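Local coordinates for salmonella plasmid virulence: SpvB (PDB 6P0X), which is a Salmonella virulence toxin that, as the whole protein, probably ADP-ribosylates host actin, the chain described here being its N-terminal domain, at residues 111-116 against 135-140; 97-102 against 125-130; 181-186 against 230-235. All coordinates share one frame; numbering follows the deposited sequence.

Interactions 1 and 2 meet at Tyr126, whose CD1 lies 3.3 Å from Trp137 CE2, while interaction 3 lies apart. Strand 123-129, which carries one half of interaction 2, runs between the two strands of interaction 1, and the centres of these contacts are about 12 Å apart. Their rings lie on opposite faces of the sheet at that strand, where Tyr126 and Trp127 alternate. Interaction 3, between 181-186 and 230-235, is centred about 21 Å from interaction 1 and about 18 Å from interaction 2, and touches neither. The acrylic acid molecules bound in this crystal are not in direct contact: the side chains of Trp137 and Tyr183 each lie about 14 Å from one.

Interaction 1 (111-116 against 135-140); sequences TRYQPR and DFWLLH
The backbones carrying Tyr113 and Trp137 run in the same general sense but splayed, with one strand between them, so that Tyr113 CA and Trp137 CA are 10.0 Å apart and no hydrogen bond joins the two segments. What bridges the gap is aromatic. The far end of the indole reaches the Tyr113 ring, with CH2 over one face, offset toward the rim on the CD1 side. The closest approach is 3.6 Å, between Tyr113 CD1 and Trp137 CH2, and Trp137 CZ3 follows at 3.7 Å from the same CD1. Neither a parallel stack nor a T-shape results: the ring planes stand at 55°, and the centroids of the phenol and of the six-membered indole ring are 5.2 Å apart. Both side chains take the rotamer in which CG is anti to the carbonyl carbon and beside the backbone N (chi1 -77° for Tyr113 and -69° for Trp137), and from there the two cross at about a right angle. The pair is buried, and between the two segments it rests on apolar aromatic packing.

Other rings complete the setting. Tyr126 stacks on Trp137, while Phe73 meets both Tyr113 and Trp137 edge-to-face and Trp169 approaches the indole in the same manner. In the fold, the contact spans a beta-meander: strand 123-129 pairs antiparallel with 107-115 along one side and with 135-140 along the other, and strand 146-149 continues the series beyond 135-140.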
loop_
_atom_site.group_PDB
_atom_site.type_symbol
_atom_site.label_atom_id
_atom_site.label_comp_id
_atom_site.label_asym_id
_atom_site.label_seq_id
_atom_site.Cartn_x
_atom_site.Cartn_y
_atom_site.Cartn_z
ATOM N N THR A 111 2.897 20.479 -7.690
ATOM C CA THR A 111 3.793 21.171 -6.772
ATOM C C THR A 111 4.937 20.240 -6.402
ATOM O O THR A 111 4.701 19.146 -5.880
ATOM C CB THR A 111 3.045 21.619 -5.512
ATOM O OG1 THR A 111 1.865 22.344 -5.882
ATOM C CG2 THR A 111 3.934 22.503 -4.649
ATOM N N ARG A 112 6.165 20.671 -6.658
ATOM C CA ARG A 112 7.325 19.871 -6.293
ATOM C C ARG A 112 7.634 20.032 -4.809
ATOM O O ARG A 112 7.625 21.144 -4.274
ATOM C CB ARG A 112 8.544 20.284 -7.115
ATOM C CG ARG A 112 9.827 19.616 -6.647
ATOM C CD ARG A 112 10.937 19.697 -7.675
ATOM N NE ARG A 112 12.092 18.917 -7.248
ATOM C CZ ARG A 112 13.312 19.030 -7.762
ATOM N NH1 ARG A 112 13.554 19.909 -8.730
ATOM N NH2 ARG A 112 14.295 18.267 -7.301
ATOM N N TYR A 113 7.918 18.914 -4.148
ATOM C CA TYR A 113 8.319 18.905 -2.749
ATOM C C TYR A 113 9.687 18.255 -2.615
ATOM O O TYR A 113 10.066 17.401 -3.421
ATOM C CB TYR A 113 7.299 18.166 -1.868
ATOM C CG TYR A 113 6.057 18.973 -1.562
ATOM C CD1 TYR A 113 5.000 19.043 -2.462
ATOM C CD2 TYR A 113 5.950 19.672 -0.369
ATOM C CE1 TYR A 113 3.865 19.789 -2.173
ATOM C CE2 TYR A 113 4.825 20.417 -0.072
ATOM C CZ TYR A 113 3.787 20.473 -0.974
ATOM O OH TYR A 113 2.675 21.219 -0.664
ATOM N N GLN A 114 10.420 18.657 -1.582
ATOM C CA GLN A 114 11.763 18.142 -1.358
ATOM C C GLN A 114 12.028 18.101 0.134
ATOM O O GLN A 114 11.363 18.802 0.906
ATOM C CB GLN A 114 12.803 19.012 -2.078
ATOM C CG GLN A 114 12.975 20.401 -1.486
ATOM C CD GLN A 114 13.908 21.262 -2.307
ATOM O OE1 GLN A 114 13.729 21.398 -3.517
ATOM N NE2 GLN A 114 14.906 21.852 -1.657
ATOM N N PRO A 115 12.999 17.306 0.582
ATOM C CA PRO A 115 13.316 17.269 2.015
ATOM C C PRO A 115 13.804 18.618 2.525
ATOM O O PRO A 115 14.581 19.312 1.864
ATOM C CB PRO A 115 14.409 16.198 2.116
ATOM C CG PRO A 115 14.246 15.370 0.891
ATOM C CD PRO A 115 13.747 16.287 -0.177
ATOM N N ARG A 116 13.312 18.994 3.708
ATOM C CA ARG A 116 13.681 20.275 4.302
ATOM C C ARG A 116 15.144 20.290 4.727
ATOM O O ARG A 116 15.863 21.263 4.478
ATOM C CB ARG A 116 12.774 20.575 5.496
ATOM C CG ARG A 116 13.141 21.844 6.240
ATOM C CD ARG A 116 12.217 22.077 7.416
ATOM N NE ARG A 116 10.960 22.664 6.969
ATOM C CZ ARG A 116 10.682 23.962 7.021
ATOM N NH1 ARG A 116 9.510 24.404 6.585
ATOM N NH2 ARG A 116 11.577 24.816 7.496
ATOM N N ASP A 135 -6.306 14.173 -5.672
ATOM C CA ASP A 135 -4.903 14.443 -5.390
ATOM C C ASP A 135 -4.125 13.150 -5.173
ATOM O O ASP A 135 -4.645 12.185 -4.603
ATOM C CB ASP A 135 -4.766 15.361 -4.162
ATOM C CG ASP A 135 -5.300 14.727 -2.883
ATOM O OD1 ASP A 135 -6.332 14.027 -2.933
ATOM O OD2 ASP A 135 -4.688 14.944 -1.817
ATOM N N PHE A 136 -2.871 13.150 -5.624
ATOM C CA PHE A 136 -1.994 11.987 -5.514
ATOM C C PHE A 136 -0.547 12.462 -5.610
ATOM O O PHE A 136 -0.277 13.652 -5.792
ATOM C CB PHE A 136 -2.320 10.945 -6.587
ATOM C CG PHE A 136 -2.274 11.481 -7.992
ATOM C CD1 PHE A 136 -1.090 11.473 -8.714
ATOM C CD2 PHE A 136 -3.416 11.983 -8.595
ATOM C CE1 PHE A 136 -1.045 11.957 -10.008
ATOM C CE2 PHE A 136 -3.376 12.471 -9.886
ATOM C CZ PHE A 136 -2.189 12.458 -10.593
ATOM N N TRP A 137 0.393 11.527 -5.471
ATOM C CA TRP A 137 1.810 11.862 -5.500
ATOM C C TRP A 137 2.530 11.069 -6.585
ATOM O O TRP A 137 2.171 9.926 -6.888
ATOM C CB TRP A 137 2.475 11.607 -4.136
ATOM C CG TRP A 137 2.019 12.556 -3.067
ATOM C CD1 TRP A 137 0.846 12.499 -2.369
ATOM C CD2 TRP A 137 2.721 13.707 -2.574
ATOM N NE1 TRP A 137 0.775 13.540 -1.475
ATOM C CE2 TRP A 137 1.913 14.296 -1.581
ATOM C CE3 TRP A 137 3.952 14.297 -2.876
ATOM C CZ2 TRP A 137 2.296 15.444 -0.887
ATOM C CZ3 TRP A 137 4.332 15.436 -2.186
ATOM C CH2 TRP A 137 3.507 15.998 -1.204
ATOM N N LEU A 138 3.560 11.690 -7.157
ATOM C CA LEU A 138 4.397 11.076 -8.183
ATOM C C LEU A 138 5.853 11.203 -7.760
ATOM O O LEU A 138 6.332 12.312 -7.506
ATOM C CB LEU A 138 4.181 11.739 -9.547
ATOM C CG LEU A 138 4.940 11.125 -10.725
ATOM C CD1 LEU A 138 4.355 9.770 -11.107
ATOM C CD2 LEU A 138 4.935 12.067 -11.914
ATOM N N LEU A 139 6.555 10.074 -7.693
ATOM C CA LEU A 139 7.932 10.033 -7.218
ATOM C C LEU A 139 8.841 9.420 -8.274
ATOM O O LEU A 139 8.613 8.291 -8.712
ATOM C CB LEU A 139 8.043 9.229 -5.918
ATOM C CG LEU A 139 9.478 8.940 -5.462
ATOM C CD1 LEU A 139 10.203 10.235 -5.133
ATOM C CD2 LEU A 139 9.499 8.000 -4.269
ATOM N N HIS A 140 9.888 10.147 -8.651
ATOM C CA HIS A 140 10.940 9.631 -9.523
ATOM C C HIS A 140 12.172 9.465 -8.641
ATOM O O HIS A 140 12.872 10.443 -8.351
ATOM C CB HIS A 140 11.201 10.575 -10.692
ATOM C CG HIS A 140 12.081 9.996 -11.754
ATOM N ND1 HIS A 140 12.801 10.778 -12.631
ATOM C CD2 HIS A 140 12.351 8.711 -12.084
ATOM C CE1 HIS A 140 13.481 10.000 -13.454
ATOM N NE2 HIS A 140 13.225 8.741 -13.144
#

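Interaction 2 (97-102 against 125-130); sequences FAYGDV and EYWVGN
A tight beta-hairpin with a two-residue loop presents Tyr99 to Trp127, which belongs to the neighbouring meander of strands 107-115, 123-129 and 135-140. Strands 98-99 and 102-104 are joined by a type II' turn from Tyr99 to Val102, with Gly100 at the position whose positive phi suits glycine. The turn is closed by two backbone hydrogen bonds, Tyr99 N to Val102 O at 2.8 Å and Val102 N to Tyr99 O at 3.1 Å.

From the first residue of this turn, just before its corners, the Tyr99 side chain extends with CG anti to the backbone N (chi1 -163°), which carries the phenol ring to the indole. The two rings meet rim to rim, neither lying over the face of the other. Tyr99 CD2 comes to 3.7 Å from Trp127 CH2, while Trp127 CZ2 lies 3.9 Å from the same Tyr99 CD2. Their planes are inclined at 59°, and the side chains cross at about a right angle. Leu138 and Phe104 pack against both aromatics; Trp228 stacks on Tyr99 and also meets the indole.

On its pyrrole side Trp127 is tied to its own strand. Trp127 NE1 donates to Glu125 OE1 over 3.0 Å, a bent bond (139° at the hydrogen) that reaches the anti side of the carboxylate from out of its plane. Two residues apart, Glu125 and Trp127 project from the same face of the strand, which makes this bond possible. The other oxygen, Glu125 OE2, forms a salt bridge with Arg123.

The chemistry is thus divided. Dispersion between carbon rims joins hairpin to meander, whereas a single bent hydrogen bond restrains the indole; the buried N-H is satisfied by a carboxylate whose negative charge is probably stabilised by the arginine.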
loop_
_atom_site.group_PDB
_atom_site.type_symbol
_atom_site.label_atom_id
_atom_site.label_comp_id
_atom_site.label_asym_id
_atom_site.label_seq_id
_atom_site.Cartn_x
_atom_site.Cartn_y
_atom_site.Cartn_z
ATOM N N PHE A 97 -1.153 19.333 -18.297
ATOM C CA PHE A 97 -2.261 18.767 -19.057
ATOM C C PHE A 97 -2.000 17.335 -19.506
ATOM O O PHE A 97 -2.937 16.658 -19.944
ATOM C CB PHE A 97 -2.557 19.621 -20.297
ATOM C CG PHE A 97 -2.936 21.044 -19.990
ATOM C CD1 PHE A 97 -4.261 21.387 -19.759
ATOM C CD2 PHE A 97 -1.970 22.043 -19.963
ATOM C CE1 PHE A 97 -4.613 22.701 -19.488
ATOM C CE2 PHE A 97 -2.313 23.357 -19.693
ATOM C CZ PHE A 97 -3.637 23.689 -19.455
ATOM N N ALA A 98 -0.758 16.865 -19.424
ATOM C CA ALA A 98 -0.403 15.550 -19.933
ATOM C C ALA A 98 0.874 15.083 -19.251
ATOM O O ALA A 98 1.633 15.883 -18.704
ATOM C CB ALA A 98 -0.219 15.576 -21.454
ATOM N N TYR A 99 1.106 13.775 -19.294
ATOM C CA TYR A 99 2.377 13.201 -18.859
ATOM C C TYR A 99 2.875 12.296 -19.975
ATOM O O TYR A 99 2.249 11.273 -20.276
ATOM C CB TYR A 99 2.240 12.430 -17.547
ATOM C CG TYR A 99 3.572 12.183 -16.879
ATOM C CD1 TYR A 99 4.321 11.046 -17.161
ATOM C CD2 TYR A 99 4.093 13.101 -15.979
ATOM C CE1 TYR A 99 5.545 10.828 -16.553
ATOM C CE2 TYR A 99 5.312 12.893 -15.369
ATOM C CZ TYR A 99 6.034 11.757 -15.658
ATOM O OH TYR A 99 7.248 11.562 -15.043
ATOM N N GLY A 100 4.001 12.665 -20.572
ATOM C CA GLY A 100 4.507 11.927 -21.714
ATOM C C GLY A 100 3.504 11.970 -22.847
ATOM O O GLY A 100 3.116 13.044 -23.323
ATOM N N ASP A 101 3.044 10.792 -23.264
ATOM C CA ASP A 101 2.116 10.652 -24.378
ATOM C C ASP A 101 0.663 10.550 -23.935
ATOM O O ASP A 101 -0.220 10.395 -24.784
ATOM C CB ASP A 101 2.490 9.431 -25.224
ATOM C CG ASP A 101 3.815 9.606 -25.941
ATOM O OD1 ASP A 101 4.207 10.766 -26.190
ATOM O OD2 ASP A 101 4.462 8.587 -26.259
ATOM N N VAL A 102 0.394 10.629 -22.638
ATOM C CA VAL A 102 -0.952 10.480 -22.098
ATOM C C VAL A 102 -1.478 11.868 -21.766
ATOM O O VAL A 102 -0.882 12.584 -20.952
ATOM C CB VAL A 102 -0.960 9.580 -20.852
ATOM C CG1 VAL A 102 -2.377 9.408 -20.326
ATOM C CG2 VAL A 102 -0.336 8.232 -21.168
ATOM N N GLU A 125 6.457 14.995 -6.479
ATOM C CA GLU A 125 5.447 15.961 -6.888
ATOM C C GLU A 125 4.093 15.601 -6.303
ATOM O O GLU A 125 3.727 14.426 -6.215
ATOM C CB GLU A 125 5.326 16.035 -8.408
ATOM C CG GLU A 125 6.596 16.434 -9.111
ATOM C CD GLU A 125 6.470 16.321 -10.609
ATOM O OE1 GLU A 125 5.629 15.516 -11.062
ATOM O OE2 GLU A 125 7.210 17.027 -11.329
ATOM N N TYR A 126 3.349 16.633 -5.929
ATOM C CA TYR A 126 1.982 16.522 -5.448
ATOM C C TYR A 126 1.070 17.047 -6.551
ATOM O O TYR A 126 1.195 18.209 -6.962
ATOM C CB TYR A 126 1.819 17.317 -4.150
ATOM C CG TYR A 126 0.459 17.235 -3.499
ATOM C CD1 TYR A 126 -0.225 16.030 -3.414
ATOM C CD2 TYR A 126 -0.133 18.364 -2.950
ATOM C CE1 TYR A 126 -1.465 15.955 -2.811
ATOM C CE2 TYR A 126 -1.373 18.299 -2.344
ATOM C CZ TYR A 126 -2.036 17.092 -2.277
ATOM O OH TYR A 126 -3.271 17.023 -1.673
ATOM N N TRP A 127 0.185 16.183 -7.051
ATOM C CA TRP A 127 -0.710 16.482 -8.163
ATOM C C TRP A 127 -2.123 16.650 -7.628
ATOM O O TRP A 127 -2.636 15.759 -6.938
ATOM C CB TRP A 127 -0.699 15.360 -9.207
ATOM C CG TRP A 127 0.589 15.197 -9.961
ATOM C CD1 TRP A 127 1.832 14.984 -9.434
ATOM C CD2 TRP A 127 0.756 15.217 -11.386
ATOM N NE1 TRP A 127 2.762 14.882 -10.443
ATOM C CE2 TRP A 127 2.128 15.022 -11.650
ATOM C CE3 TRP A 127 -0.121 15.389 -12.464
ATOM C CZ2 TRP A 127 2.642 14.990 -12.945
ATOM C CZ3 TRP A 127 0.392 15.358 -13.751
ATOM C CH2 TRP A 127 1.762 15.162 -13.980
ATOM N N VAL A 128 -2.752 17.779 -7.955
ATOM C CA VAL A 128 -4.128 18.056 -7.555
ATOM C C VAL A 128 -4.940 18.362 -8.807
ATOM O O VAL A 128 -4.581 19.257 -9.581
ATOM C CB VAL A 128 -4.204 19.223 -6.550
ATOM C CG1 VAL A 128 -5.650 19.476 -6.129
ATOM C CG2 VAL A 128 -3.335 18.934 -5.333
ATOM N N GLY A 129 -6.037 17.633 -8.992
ATOM C CA GLY A 129 -6.873 17.842 -10.165
ATOM C C GLY A 129 -7.564 19.192 -10.107
ATOM O O GLY A 129 -8.219 19.530 -9.115
ATOM N N ASN A 130 -7.432 19.969 -11.185
ATOM C CA ASN A 130 -8.056 21.286 -11.238
ATOM C C ASN A 130 -9.571 21.216 -11.395
ATOM O O ASN A 130 -10.248 22.228 -11.176
ATOM C CB ASN A 130 -7.448 22.109 -12.378
ATOM C CG ASN A 130 -6.035 22.586 -12.066
ATOM O OD1 ASN A 130 -5.691 22.837 -10.911
ATOM N ND2 ASN A 130 -5.211 22.713 -13.103
#

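Interaction 3 (181-186 against 230-235); sequences HIYYSY and SATPAV
Tyr183 and Pro233 form a CH-pi contact, the pyrrolidine lying over one face of the phenol ring. It joins strand 181-188 to the loop that leads from strand 215-218 to strand 237-244. Pro233 CG stands above the middle of the ring, 3.6 Å from the Tyr183 centroid and only 10° off the ring normal. Pro233 CD is displaced toward the hydroxyl end, 3.5 Å from Tyr183 CZ, so the CG-CD bond lies over the hydroxyl half of the ring. The tyrosine reaches the loop because its CG lies trans to the backbone N (chi1 174°). At the far end, the methyl of Thr232 approaches the phenol oxygen obliquely, with CG2 3.7 Å from Tyr183 OH.

Around the pair, Gln215 and Trp237 also touch Tyr183, while Tyr226 packs on Pro233. Within the loop, Ser230 OG donates to Thr232 O at 3.2 Å, from well above the carbonyl plane.

The polar end of the tyrosine is linked to the same loop through solvent. One water, in the plane of the ring at its edge, accepts a short hydrogen bond from Tyr183 OH (2.5 Å) and donates another to Ala231 O (2.6 Å).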
loop_
_atom_site.group_PDB
_atom_site.type_symbol
_atom_site.label_atom_id
_atom_site.label_comp_id
_atom_site.label_asym_id
_atom_site.label_seq_id
_atom_site.Cartn_x
_atom_site.Cartn_y
_atom_site.Cartn_z
ATOM N N HIS A 181 6.368 -3.242 -14.676
ATOM C CA HIS A 181 5.434 -2.635 -13.740
ATOM C C HIS A 181 5.267 -3.480 -12.482
ATOM O O HIS A 181 5.478 -4.696 -12.482
ATOM C CB HIS A 181 4.061 -2.424 -14.389
ATOM C CG HIS A 181 4.075 -1.461 -15.535
ATOM N ND1 HIS A 181 3.430 -0.243 -15.490
ATOM C CD2 HIS A 181 4.642 -1.542 -16.762
ATOM C CE1 HIS A 181 3.604 0.386 -16.638
ATOM N NE2 HIS A 181 4.336 -0.379 -17.427
ATOM N N ILE A 182 4.889 -2.796 -11.404
ATOM C CA ILE A 182 4.379 -3.413 -10.185
ATOM C C ILE A 182 3.117 -2.661 -9.783
ATOM O O ILE A 182 3.130 -1.428 -9.699
ATOM C CB ILE A 182 5.404 -3.383 -9.035
ATOM C CG1 ILE A 182 6.677 -4.138 -9.408
ATOM C CG2 ILE A 182 4.808 -3.993 -7.784
ATOM C CD1 ILE A 182 7.755 -4.019 -8.357
ATOM N N TYR A 183 2.036 -3.397 -9.533
ATOM C CA TYR A 183 0.741 -2.815 -9.201
ATOM C C TYR A 183 0.289 -3.322 -7.838
ATOM O O TYR A 183 0.217 -4.535 -7.615
ATOM C CB TYR A 183 -0.295 -3.153 -10.280
ATOM C CG TYR A 183 -1.708 -2.724 -9.957
ATOM C CD1 TYR A 183 -2.003 -1.397 -9.664
ATOM C CD2 TYR A 183 -2.753 -3.640 -9.969
ATOM C CE1 TYR A 183 -3.297 -0.998 -9.374
ATOM C CE2 TYR A 183 -4.050 -3.251 -9.679
ATOM C CZ TYR A 183 -4.317 -1.929 -9.384
ATOM O OH TYR A 183 -5.605 -1.536 -9.096
ATOM N N TYR A 184 -0.024 -2.390 -6.939
ATOM C CA TYR A 184 -0.418 -2.699 -5.570
ATOM C C TYR A 184 -1.921 -2.507 -5.414
ATOM O O TYR A 184 -2.461 -1.471 -5.814
ATOM C CB TYR A 184 0.330 -1.807 -4.574
ATOM C CG TYR A 184 1.835 -1.951 -4.625
ATOM C CD1 TYR A 184 2.586 -1.258 -5.567
ATOM C CD2 TYR A 184 2.507 -2.780 -3.734
ATOM C CE1 TYR A 184 3.960 -1.383 -5.620
ATOM C CE2 TYR A 184 3.885 -2.916 -3.785
ATOM C CZ TYR A 184 4.604 -2.214 -4.730
ATOM O OH TYR A 184 5.973 -2.338 -4.787
ATOM N N SER A 185 -2.590 -3.502 -4.836
ATOM C CA SER A 185 -4.015 -3.435 -4.540
ATOM C C SER A 185 -4.227 -3.457 -3.031
ATOM O O SER A 185 -3.550 -4.198 -2.310
ATOM C CB SER A 185 -4.780 -4.597 -5.182
ATOM O OG SER A 185 -4.466 -4.734 -6.557
ATOM N N TYR A 186 -5.173 -2.652 -2.557
ATOM C CA TYR A 186 -5.476 -2.571 -1.137
ATOM C C TYR A 186 -6.963 -2.806 -0.909
ATOM O O TYR A 186 -7.801 -2.468 -1.748
ATOM C CB TYR A 186 -5.066 -1.214 -0.551
ATOM C CG TYR A 186 -3.608 -0.870 -0.766
ATOM C CD1 TYR A 186 -3.194 -0.188 -1.906
ATOM C CD2 TYR A 186 -2.643 -1.233 0.165
ATOM C CE1 TYR A 186 -1.863 0.128 -2.108
ATOM C CE2 TYR A 186 -1.308 -0.920 -0.028
ATOM C CZ TYR A 186 -0.924 -0.239 -1.167
ATOM O OH TYR A 186 0.401 0.074 -1.364
ATOM N N SER A 230 -6.394 4.455 -16.663
ATOM C CA SER A 230 -7.548 3.792 -16.080
ATOM C C SER A 230 -7.382 3.670 -14.573
ATOM O O SER A 230 -6.295 3.858 -14.021
ATOM C CB SER A 230 -7.750 2.403 -16.695
ATOM O OG SER A 230 -6.524 1.692 -16.714
ATOM N N ALA A 231 -8.492 3.341 -13.908
ATOM C CA ALA A 231 -8.468 3.141 -12.465
ATOM C C ALA A 231 -7.905 1.776 -12.096
ATOM O O ALA A 231 -7.351 1.613 -11.002
ATOM C CB ALA A 231 -9.872 3.309 -11.884
ATOM N N THR A 232 -8.035 0.788 -12.986
ATOM C CA THR A 232 -7.475 -0.534 -12.757
ATOM C C THR A 232 -6.792 -0.976 -14.048
ATOM O O THR A 232 -7.416 -0.932 -15.124
ATOM C CB THR A 232 -8.545 -1.553 -12.345
ATOM O OG1 THR A 232 -9.459 -0.946 -11.425
ATOM C CG2 THR A 232 -7.898 -2.760 -11.677
ATOM N N PRO A 233 -5.529 -1.398 -13.984
ATOM C CA PRO A 233 -4.830 -1.827 -15.204
ATOM C C PRO A 233 -5.441 -3.102 -15.770
ATOM O O PRO A 233 -5.695 -4.063 -15.042
ATOM C CB PRO A 233 -3.389 -2.052 -14.728
ATOM C CG PRO A 233 -3.507 -2.285 -13.256
ATOM C CD PRO A 233 -4.651 -1.429 -12.802
ATOM N N ALA A 234 -5.683 -3.098 -17.081
ATOM C CA ALA A 234 -6.177 -4.277 -17.789
ATOM C C ALA A 234 -5.021 -4.888 -18.578
ATOM O O ALA A 234 -4.901 -4.728 -19.792
ATOM C CB ALA A 234 -7.356 -3.914 -18.688
ATOM N N VAL A 235 -4.143 -5.592 -17.860
ATOM C CA VAL A 235 -2.980 -6.248 -18.448
ATOM C C VAL A 235 -2.859 -7.651 -17.864
ATOM O O VAL A 235 -3.468 -7.983 -16.846
ATOM C CB VAL A 235 -1.671 -5.465 -18.205
ATOM C CG1 VAL A 235 -1.806 -4.023 -18.668
ATOM C CG2 VAL A 235 -1.282 -5.530 -16.744
HETATM O O HOH W 1 -6.191 0.852 -8.783
#